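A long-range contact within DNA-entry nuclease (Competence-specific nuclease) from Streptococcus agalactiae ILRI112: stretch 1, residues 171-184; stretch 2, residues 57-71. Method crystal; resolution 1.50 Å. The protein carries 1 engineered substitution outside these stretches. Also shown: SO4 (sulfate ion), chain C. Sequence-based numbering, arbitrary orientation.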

ATOM      1  N   ARG A 171       3.873   6.861  13.212  1.00  5.05           N
ATOM      2  CA  ARG A 171       2.825   5.853  13.333  1.00  6.17           C
ATOM      3  C   ARG A 171       2.254   5.630  11.922  1.00  5.05           C
ATOM      4  O   ARG A 171       1.997   6.579  11.200  1.00  5.35           O
ATOM      5  CB  ARG A 171       1.756   6.342  14.315  1.00  6.68           C
ATOM      6  CG  ARG A 171       0.608   5.385  14.554  1.00  5.39           C
ATOM      7  CD  ARG A 171       1.004   4.137  15.372  1.00  6.14           C
ATOM      8  NE  ARG A 171      -0.216   3.383  15.638  1.00  5.64           N
ATOM      9  CZ  ARG A 171      -0.775   2.527  14.789  1.00  7.08           C
ATOM     10  NH1 ARG A 171      -0.187   2.246  13.628  1.00  7.11           N
ATOM     11  NH2 ARG A 171      -1.917   1.936  15.102  1.00  6.83           N
ATOM     12  N   TYR A 172       2.091   4.366  11.532  1.00  3.32           N
ATOM     13  CA  TYR A 172       1.864   3.995  10.129  1.00  4.55           C
ATOM     14  C   TYR A 172       0.857   2.857  10.068  1.00  5.38           C
ATOM     15  O   TYR A 172       0.931   1.913  10.861  1.00  5.49           O
ATOM     16  CB  TYR A 172       3.204   3.530   9.545  1.00  4.69           C
ATOM     17  CG  TYR A 172       3.323   3.326   8.039  1.00  4.13           C
ATOM     18  CD1 TYR A 172       2.839   4.263   7.134  1.00  5.49           C
ATOM     19  CD2 TYR A 172       4.008   2.225   7.530  1.00  5.05           C
ATOM     20  CE1 TYR A 172       2.991   4.076   5.757  1.00  5.42           C
ATOM     21  CE2 TYR A 172       4.170   2.040   6.164  1.00  6.35           C
ATOM     22  CZ  TYR A 172       3.669   2.967   5.287  1.00  5.47           C
ATOM     23  OH  TYR A 172       3.826   2.793   3.920  1.00  6.77           O
ATOM     24  N   ARG A 173      -0.090   2.948   9.138  1.00  3.43           N
ATOM     25  CA  ARG A 173      -1.105   1.917   8.972  1.00  3.48           C
ATOM     26  C   ARG A 173      -1.372   1.713   7.490  1.00  3.74           C
ATOM     27  O   ARG A 173      -1.664   2.667   6.772  1.00  5.53           O
ATOM     28  CB  ARG A 173      -2.396   2.281   9.719  1.00  6.74           C
ATOM     29  CG  ARG A 173      -3.508   1.218   9.654  1.00  5.22           C
ATOM     30  CD  ARG A 173      -4.592   1.474  10.714  1.00  7.26           C
ATOM     31  NE  ARG A 173      -5.223   2.791  10.579  1.00  8.37           N
ATOM     32  CZ  ARG A 173      -5.725   3.499  11.589  1.00  7.97           C
ATOM     33  NH1 ARG A 173      -5.680   3.035  12.841  1.00  9.07           N
ATOM     34  NH2 ARG A 173      -6.273   4.687  11.356  1.00  8.97           N
ATOM     35  N   VAL A 174      -1.240   0.468   7.040  1.00  4.62           N
ATOM     36  CA  VAL A 174      -1.430   0.124   5.637  1.00  4.45           C
ATOM     37  C   VAL A 174      -2.485  -0.972   5.527  1.00  4.58           C
ATOM     38  O   VAL A 174      -2.358  -2.040   6.133  1.00  6.47           O
ATOM     39  CB  VAL A 174      -0.118  -0.361   5.007  1.00  4.75           C
ATOM     40  CG1 VAL A 174      -0.352  -0.792   3.569  1.00  6.33           C
ATOM     41  CG2 VAL A 174       0.953   0.742   5.074  1.00  5.70           C
ATOM     42  N   THR A 175      -3.541  -0.694   4.771  1.00  4.45           N
ATOM     43  CA  THR A 175      -4.673  -1.608   4.697  1.00  5.76           C
ATOM     44  C   THR A 175      -5.030  -1.872   3.245  1.00  6.42           C
ATOM     45  O   THR A 175      -5.463  -0.966   2.541  1.00  5.83           O
ATOM     46  CB  THR A 175      -5.904  -1.023   5.398  1.00  5.93           C
ATOM     47  OG1 THR A 175      -5.551  -0.583   6.726  1.00  7.45           O
ATOM     48  CG2 THR A 175      -7.019  -2.063   5.498  1.00  8.36           C
ATOM     49  N   PRO A 176      -4.846  -3.113   2.783  1.00  5.13           N
ATOM     50  CA  PRO A 176      -5.373  -3.467   1.457  1.00  5.40           C
ATOM     51  C   PRO A 176      -6.894  -3.344   1.463  1.00  6.86           C
ATOM     52  O   PRO A 176      -7.548  -3.838   2.398  1.00  7.69           O
ATOM     53  CB  PRO A 176      -4.961  -4.933   1.287  1.00  7.07           C
ATOM     54  CG  PRO A 176      -3.843  -5.152   2.297  1.00  6.16           C
ATOM     55  CD  PRO A 176      -4.190  -4.250   3.452  1.00  5.73           C
ATOM     56  N   LEU A 177      -7.444  -2.679   0.450  1.00  5.30           N
ATOM     57  CA  LEU A 177      -8.900  -2.527   0.329  1.00  5.30           C
ATOM     58  C   LEU A 177      -9.434  -3.528  -0.695  1.00  6.00           C
ATOM     59  O   LEU A 177      -8.981  -3.542  -1.849  1.00  6.73           O
ATOM     60  CB  LEU A 177      -9.268  -1.095  -0.067  1.00  6.14           C
ATOM     61  CG  LEU A 177      -8.733   0.019   0.834  1.00  7.04           C
ATOM     62  CD1 LEU A 177      -9.251   1.369   0.350  1.00  8.57           C
ATOM     63  CD2 LEU A 177      -9.113  -0.231   2.287  1.00  7.34           C
ATOM     64  N   TYR A 178     -10.351  -4.393  -0.255  1.00  7.59           N
ATOM     65  CA  TYR A 178     -10.977  -5.404  -1.115  1.00  7.12           C
ATOM     66  C   TYR A 178     -12.427  -5.012  -1.390  1.00  9.67           C
ATOM     67  O   TYR A 178     -13.088  -4.429  -0.528  1.00  9.83           O
ATOM     68  CB  TYR A 178     -10.933  -6.792  -0.466  1.00  6.94           C
ATOM     69  CG  TYR A 178      -9.526  -7.281  -0.149  1.00  6.21           C
ATOM     70  CD1 TYR A 178      -8.756  -7.914  -1.112  1.00  7.17           C
ATOM     71  CD2 TYR A 178      -8.973  -7.099   1.113  1.00  5.92           C
ATOM     72  CE1 TYR A 178      -7.471  -8.351  -0.832  1.00  6.72           C
ATOM     73  CE2 TYR A 178      -7.696  -7.545   1.407  1.00  8.15           C
ATOM     74  CZ  TYR A 178      -6.947  -8.166   0.431  1.00  6.09           C
ATOM     75  OH  TYR A 178      -5.681  -8.598   0.717  1.00  6.78           O
ATOM     76  N   ARG A 179     -12.925  -5.330  -2.587  1.00  8.01           N
ATOM     77  CA  ARG A 179     -14.291  -4.956  -2.972  1.00 10.95           C
ATOM     78  C   ARG A 179     -15.324  -5.724  -2.176  1.00  9.00           C
ATOM     79  O   ARG A 179     -16.459  -5.270  -2.007  1.00 12.33           O
ATOM     80  CB  ARG A 179     -14.557  -5.277  -4.440  1.00  8.72           C
ATOM     81  CG  ARG A 179     -13.761  -4.468  -5.450  1.00 10.33           C
ATOM     82  CD  ARG A 179     -14.199  -4.823  -6.869  1.00 11.40           C
ATOM     83  NE  ARG A 179     -14.086  -6.256  -7.117  1.00 11.52           N
ATOM     84  CZ  ARG A 179     -14.608  -6.877  -8.169  1.00 15.26           C
ATOM     85  NH1 ARG A 179     -15.290  -6.189  -9.079  1.00 19.67           N
ATOM     86  NH2 ARG A 179     -14.454  -8.185  -8.311  1.00 15.45           N
ATOM     87  N   ASN A 180     -14.925  -6.906  -1.729  1.00 11.42           N
ATOM     88  CA  ASN A 180     -15.831  -7.860  -1.113  1.00  9.25           C
ATOM     89  C   ASN A 180     -15.022  -8.879  -0.329  1.00 15.06           C
ATOM     90  O   ASN A 180     -13.792  -8.797  -0.249  1.00 13.96           O
ATOM     91  CB  ASN A 180     -16.667  -8.550  -2.193  1.00 11.17           C
ATOM     92  CG  ASN A 180     -15.812  -9.219  -3.252  1.00 12.25           C
ATOM     93  OD1 ASN A 180     -14.889  -9.975  -2.938  1.00 13.18           O
ATOM     94  ND2 ASN A 180     -16.097  -8.923  -4.516  1.00 13.25           N
ATOM     95  N   ASP A 181     -15.699  -9.864   0.240  1.00 14.01           N
ATOM     96  CA  ASP A 181     -15.017 -10.791   1.127  1.00 14.97           C
ATOM     97  C   ASP A 181     -14.191 -11.847   0.408  1.00 21.31           C
ATOM     98  O   ASP A 181     -13.391 -12.527   1.040  1.00 24.71           O
ATOM     99  CB  ASP A 181     -16.007 -11.463   2.085  1.00 15.76           C
ATOM    100  CG  ASP A 181     -16.476 -10.535   3.183  1.00 30.51           C
ATOM    101  OD1 ASP A 181     -15.804  -9.511   3.430  1.00 34.33           O
ATOM    102  OD2 ASP A 181     -17.517 -10.838   3.807  1.00 34.77           O
ATOM    103  N   THR A 182     -14.352 -11.976  -0.907  1.00 17.52           N
ATOM    104  CA  THR A 182     -13.714 -13.085  -1.618  1.00 16.46           C
ATOM    105  C   THR A 182     -12.608 -12.731  -2.623  1.00 11.38           C
ATOM    106  O   THR A 182     -11.797 -13.593  -2.956  1.00 13.82           O
ATOM    107  CB  THR A 182     -14.760 -13.972  -2.313  1.00 21.25           C
ATOM    108  OG1 THR A 182     -15.536 -13.182  -3.220  1.00 17.83           O
ATOM    109  CG2 THR A 182     -15.685 -14.590  -1.275  1.00 25.76           C
ATOM    110  N   ASP A 183     -12.580 -11.490  -3.110  1.00 12.68           N
ATOM    111  CA  ASP A 183     -11.560 -11.086  -4.088  1.00  9.80           C
ATOM    112  C   ASP A 183     -10.160 -11.446  -3.614  1.00 10.19           C
ATOM    113  O   ASP A 183      -9.801 -11.226  -2.449  1.00  9.29           O
ATOM    114  CB  ASP A 183     -11.554  -9.577  -4.313  1.00 10.58           C
ATOM    115  CG  ASP A 183     -12.624  -9.101  -5.263  1.00  9.96           C
ATOM    116  OD1 ASP A 183     -13.396  -9.911  -5.828  1.00 12.17           O
ATOM    117  OD2 ASP A 183     -12.671  -7.877  -5.457  1.00  9.54           O
ATOM    118  N   LEU A 184      -9.345 -11.955  -4.518  1.00  7.50           N
ATOM    119  CA  LEU A 184      -7.981 -12.302  -4.148  1.00  6.34           C
ATOM    120  C   LEU A 184      -7.068 -11.080  -4.079  1.00  8.05           C
ATOM    121  O   LEU A 184      -6.105 -11.073  -3.323  1.00  7.50           O
ATOM    122  CB  LEU A 184      -7.422 -13.323  -5.131  1.00  7.34           C
ATOM    123  CG  LEU A 184      -8.144 -14.662  -5.079  1.00 11.08           C
ATOM    124  CD1 LEU A 184      -7.583 -15.579  -6.144  1.00 12.11           C
ATOM    125  CD2 LEU A 184      -7.982 -15.266  -3.704  1.00 10.65           C
TER
HETATM  126  S   SO4 C 301      -5.625  -0.111  14.614  0.75  5.40           S
HETATM  127  O1  SO4 C 301      -5.785  -0.940  13.430  0.75  5.07           O
HETATM  128  O2  SO4 C 301      -5.213  -0.929  15.743  0.75  6.46           O
HETATM  129  O3  SO4 C 301      -6.888   0.555  14.957  0.75  8.15           O
HETATM  130  O4  SO4 C 301      -4.605   0.901  14.382  0.75  7.72           O
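Stretch 2, residues 57-71: IDNQQRPSTANAMLD

The most unusual feature of this contact is the setting of Arg62, whose guanidinium lies flat on the ring of Tyr178: the planes meet at 11°, their centres are 3.8 Å apart, and CZ of Arg62 stands 22° off the ring normal. Over the opposite face of the guanidinium lies the carbonyl O of Asp181, while its edge is used for hydrogen bonding. NH1 of Arg62 donates to Asn180 O and to Asp183 O, both at 2.9 Å with angles of 163° and 162°, so one nitrogen ties together two carbonyls of the 180-183 loop. The group is held from its own side as well: NE of Arg62 forms a salt bridge with OD2 of Asp58 at 2.8 Å. OD1 of Asp58 accepts from the backbone N of Arg62 and from N of Gln60, each at 3.0 Å, bracing the type I turn that runs from Asp58 to Gln61.

Beyond this turn the chain straightens, with Ala66 to Leu70 in extended conformation. This strand runs antiparallel to strand 171-177, the N-to-C directions meeting at 161° and the axes approaching to 4.7 Å. The register pairs Met69 with Arg171, Ala68 with Tyr172, Asn67 with Arg173 and Ala66 with Val174. CA-CA distances alternate as an antiparallel ladder requires: 5.1 Å for the hydrogen-bonded pairs Ala68-Tyr172 and Ala66-Val174, 4.5 Å for the other two. In the first pair, Ala68 N reaches Tyr172 O at 2.8 Å and Tyr172 N reaches Ala68 O at 2.9 Å; in the second, Ala66 N to Val174 O and Val174 N to Ala66 O are both 2.8 Å.

The sheet faces differ in chemistry. Ala66, Ala68, Tyr172 and Val174 share one, where CB of Ala68 lies 4.3 Å from CB of Tyr172; CD1 of Leu70 adds a contact of 3.8 Å to CD2 of the same tyrosine. The other carries Asn67, Met69, Arg171 and Arg173. Here OD1 of Asn67 accepts from NH1 of Arg171 at 2.9 Å and from NH2 at 3.0 Å, and ND2 of Asn67 donates to O1 of the sulfate at 3.0 Å. The same ion, probably from the crystallisation liquor, receives NH1 of Arg173 on O4 at 2.8 Å.

Between ladder and turn, the hydroxyl OH of Tyr178 donates to Pro63 O at 2.7 Å, and CG of Pro176 packs 3.4 Å from that carbonyl O of Pro63. Altogether the two stretches bury 922 Å², both sides summed.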

ATOM      1  N   ILE A  57      -4.042 -11.015   8.884  1.00  7.33           N
ATOM      2  CA  ILE A  57      -4.811 -11.558   7.768  1.00  8.41           C
ATOM      3  C   ILE A  57      -6.290 -11.630   8.119  1.00  8.85           C
ATOM      4  O   ILE A  57      -6.651 -11.693   9.292  1.00  9.44           O
ATOM      5  CB  ILE A  57      -4.310 -12.949   7.304  1.00 10.09           C
ATOM      6  CG1 ILE A  57      -4.325 -13.960   8.452  1.00 11.87           C
ATOM      7  CG2 ILE A  57      -2.909 -12.845   6.688  1.00 12.59           C
ATOM      8  CD1 ILE A  57      -3.959 -15.368   8.003  1.00 12.33           C
ATOM      9  N   ASP A  58      -7.147 -11.626   7.099  1.00  8.91           N
ATOM     10  CA  ASP A  58      -8.589 -11.670   7.338  1.00  8.92           C
ATOM     11  C   ASP A  58      -9.119 -13.112   7.313  1.00  8.29           C
ATOM     12  O   ASP A  58      -8.345 -14.057   7.243  1.00 11.10           O
ATOM     13  CB  ASP A  58      -9.351 -10.732   6.388  1.00  7.64           C
ATOM     14  CG  ASP A  58      -9.182 -11.099   4.921  1.00  7.27           C
ATOM     15  OD1 ASP A  58      -8.939 -12.288   4.621  1.00 10.06           O
ATOM     16  OD2 ASP A  58      -9.307 -10.181   4.078  1.00  8.94           O
ATOM     17  N   ASN A  59     -10.437 -13.278   7.378  1.00 12.97           N
ATOM     18  CA  ASN A  59     -10.997 -14.624   7.492  1.00 12.98           C
ATOM     19  C   ASN A  59     -10.863 -15.445   6.213  1.00 12.46           C
ATOM     20  O   ASN A  59     -11.038 -16.663   6.224  1.00 17.76           O
ATOM     21  CB  ASN A  59     -12.453 -14.572   7.967  1.00 18.45           C
ATOM     22  CG  ASN A  59     -12.567 -14.307   9.465  1.00 30.44           C
ATOM     23  OD1 ASN A  59     -11.656 -14.616  10.236  1.00 23.12           O
ATOM     24  ND2 ASN A  59     -13.690 -13.731   9.881  1.00 29.81           N
ATOM     25  N   GLN A  60     -10.540 -14.772   5.116  1.00 12.74           N
ATOM     26  CA  GLN A  60     -10.281 -15.455   3.860  1.00 12.62           C
ATOM     27  C   GLN A  60      -8.786 -15.631   3.631  1.00 11.26           C
ATOM     28  O   GLN A  60      -8.352 -15.956   2.528  1.00 12.87           O
ATOM     29  CB  GLN A  60     -10.939 -14.699   2.707  1.00 17.46           C
ATOM     30  CG  GLN A  60     -12.472 -14.685   2.809  1.00 22.27           C
ATOM     31  CD  GLN A  60     -13.016 -13.679   3.838  1.00 40.43           C
ATOM     32  OE1 GLN A  60     -12.607 -12.511   3.879  1.00 22.68           O
ATOM     33  NE2 GLN A  60     -13.945 -14.138   4.671  1.00 33.51           N
ATOM     34  N   GLN A  61      -8.012 -15.427   4.698  1.00 10.96           N
ATOM     35  CA  GLN A  61      -6.558 -15.612   4.697  1.00  9.96           C
ATOM     36  C   GLN A  61      -5.831 -14.632   3.777  1.00  7.23           C
ATOM     37  O   GLN A  61      -4.739 -14.929   3.293  1.00 10.88           O
ATOM     38  CB  GLN A  61      -6.154 -17.044   4.314  1.00 14.08           C
ATOM     39  CG  GLN A  61      -7.099 -18.145   4.761  1.00 36.92           C
ATOM     40  CD  GLN A  61      -6.883 -18.546   6.190  1.00 33.72           C
ATOM     41  OE1 GLN A  61      -6.459 -17.739   7.017  1.00 34.27           O
ATOM     42  NE2 GLN A  61      -7.165 -19.810   6.496  1.00 51.14           N
ATOM     43  N   ARG A  62      -6.436 -13.470   3.553  1.00  8.54           N
ATOM     44  CA  ARG A  62      -5.823 -12.426   2.731  1.00  6.46           C
ATOM     45  C   ARG A  62      -5.099 -11.427   3.620  1.00  9.83           C
ATOM     46  O   ARG A  62      -5.569 -11.127   4.715  1.00  8.67           O
ATOM     47  CB  ARG A  62      -6.894 -11.659   1.949  1.00  7.75           C
ATOM     48  CG  ARG A  62      -7.821 -12.540   1.123  1.00  6.97           C
ATOM     49  CD  ARG A  62      -8.910 -11.724   0.442  1.00  9.07           C
ATOM     50  NE  ARG A  62      -9.714 -10.946   1.376  1.00  6.84           N
ATOM     51  CZ  ARG A  62     -10.825 -10.289   1.062  1.00  9.88           C
ATOM     52  NH1 ARG A  62     -11.304 -10.301  -0.179  1.00 11.18           N
ATOM     53  NH2 ARG A  62     -11.475  -9.627   2.003  1.00 10.10           N
ATOM     54  N   PRO A  63      -3.965 -10.884   3.150  1.00  6.12           N
ATOM     55  CA  PRO A  63      -3.320  -9.802   3.912  1.00  6.03           C
ATOM     56  C   PRO A  63      -4.287  -8.673   4.220  1.00  7.04           C
ATOM     57  O   PRO A  63      -5.033  -8.208   3.355  1.00  7.67           O
ATOM     58  CB  PRO A  63      -2.206  -9.329   2.971  1.00  8.14           C
ATOM     59  CG  PRO A  63      -1.851 -10.573   2.210  1.00  7.97           C
ATOM     60  CD  PRO A  63      -3.169 -11.276   1.975  1.00  7.68           C
ATOM     61  N   SER A  64      -4.287  -8.253   5.482  1.00  6.64           N
ATOM     62  CA  SER A  64      -5.239  -7.266   5.954  1.00  8.05           C
ATOM     63  C   SER A  64      -4.484  -6.161   6.696  1.00  7.14           C
ATOM     64  O   SER A  64      -3.290  -5.974   6.487  1.00  6.67           O
ATOM     65  CB  SER A  64      -6.283  -7.957   6.835  1.00  9.04           C
ATOM     66  OG  SER A  64      -7.373  -7.096   7.124  1.00  9.41           O
ATOM     67  N   THR A  65      -5.177  -5.433   7.559  1.00  4.87           N
ATOM     68  CA  THR A  65      -4.610  -4.267   8.229  1.00  4.61           C
ATOM     69  C   THR A  65      -3.239  -4.505   8.853  1.00  5.61           C
ATOM     70  O   THR A  65      -3.068  -5.399   9.687  1.00  7.19           O
ATOM     71  CB  THR A  65      -5.572  -3.788   9.332  1.00  6.28           C
ATOM     72  OG1 THR A  65      -6.899  -3.736   8.805  1.00  8.03           O
ATOM     73  CG2 THR A  65      -5.189  -2.407   9.822  1.00  8.72           C
ATOM     74  N   ALA A  66      -2.270  -3.705   8.416  1.00  4.48           N
ATOM     75  CA  ALA A  66      -0.920  -3.722   8.964  1.00  4.41           C
ATOM     76  C   ALA A  66      -0.662  -2.427   9.698  1.00  6.53           C
ATOM     77  O   ALA A  66      -1.019  -1.342   9.227  1.00  7.17           O
ATOM     78  CB  ALA A  66       0.109  -3.893   7.841  1.00  4.46           C
ATOM     79  N   ASN A  67      -0.022  -2.541  10.855  1.00  6.34           N
ATOM     80  CA  ASN A  67       0.296  -1.377  11.672  1.00  5.25           C
ATOM     81  C   ASN A  67       1.753  -1.348  12.080  1.00  4.91           C
ATOM     82  O   ASN A  67       2.379  -2.385  12.251  1.00  6.04           O
ATOM     83  CB  ASN A  67      -0.554  -1.383  12.937  1.00  4.71           C
ATOM     84  CG  ASN A  67      -1.934  -0.811  12.709  1.00  5.47           C
ATOM     85  OD1 ASN A  67      -2.095   0.400  12.548  1.00  5.65           O
ATOM     86  ND2 ASN A  67      -2.939  -1.670  12.717  1.00  5.96           N
ATOM     87  N   ALA A  68       2.275  -0.146  12.270  1.00  5.52           N
ATOM     88  CA  ALA A  68       3.652   0.010  12.722  1.00  4.00           C
ATOM     89  C   ALA A  68       3.832   1.294  13.495  1.00  4.68           C
ATOM     90  O   ALA A  68       3.075   2.258  13.320  1.00  5.30           O
ATOM     91  CB  ALA A  68       4.615  -0.015  11.543  1.00  5.40           C
ATOM     92  N   MET A  69       4.822   1.283  14.385  1.00  4.88           N
ATOM     93  CA  MET A  69       5.414   2.501  14.905  1.00  5.25           C
ATOM     94  C   MET A  69       6.851   2.457  14.464  1.00  6.46           C
ATOM     95  O   MET A  69       7.584   1.531  14.814  1.00  6.64           O
ATOM     96  CB  MET A  69       5.336   2.582  16.431  1.00  7.37           C
ATOM     97  CG  MET A  69       6.139   3.745  17.015  1.00  7.97           C
ATOM     98  SD  MET A  69       5.491   5.372  16.538  1.00 16.70           S
ATOM     99  CE  MET A  69       3.934   5.370  17.377  1.00 23.15           C
ATOM    100  N   LEU A  70       7.216   3.428  13.643  1.00  6.40           N
ATOM    101  CA  LEU A  70       8.499   3.433  12.968  1.00  7.15           C
ATOM    102  C   LEU A  70       9.444   4.453  13.570  1.00  8.86           C
ATOM    103  O   LEU A  70       9.057   5.578  13.865  1.00  8.52           O
ATOM    104  CB  LEU A  70       8.308   3.749  11.479  1.00  7.14           C
ATOM    105  CG  LEU A  70       7.374   2.840  10.671  1.00  5.17           C
ATOM    106  CD1 LEU A  70       7.155   3.400   9.261  1.00  7.22           C
ATOM    107  CD2 LEU A  70       7.912   1.416  10.600  1.00  6.25           C
ATOM    108  N   ASP A  71      10.696   4.045  13.739  1.00  7.88           N
ATOM    109  CA  ASP A  71      11.757   4.967  14.111  1.00  8.19           C
ATOM    110  C   ASP A  71      13.095   4.362  13.692  1.00  7.59           C
ATOM    111  O   ASP A  71      13.138   3.285  13.075  1.00  8.15           O
ATOM    112  CB  ASP A  71      11.710   5.344  15.609  1.00  8.02           C
ATOM    113  CG  ASP A  71      11.947   4.161  16.540  1.00 11.45           C
ATOM    114  OD1 ASP A  71      12.699   3.227  16.186  1.00 10.08           O
ATOM    115  OD2 ASP A  71      11.387   4.171  17.656  1.00 12.35           O
TER
HETATM  116  O   HOH W   1     -13.236  -9.933   5.192  1.00 26.12           O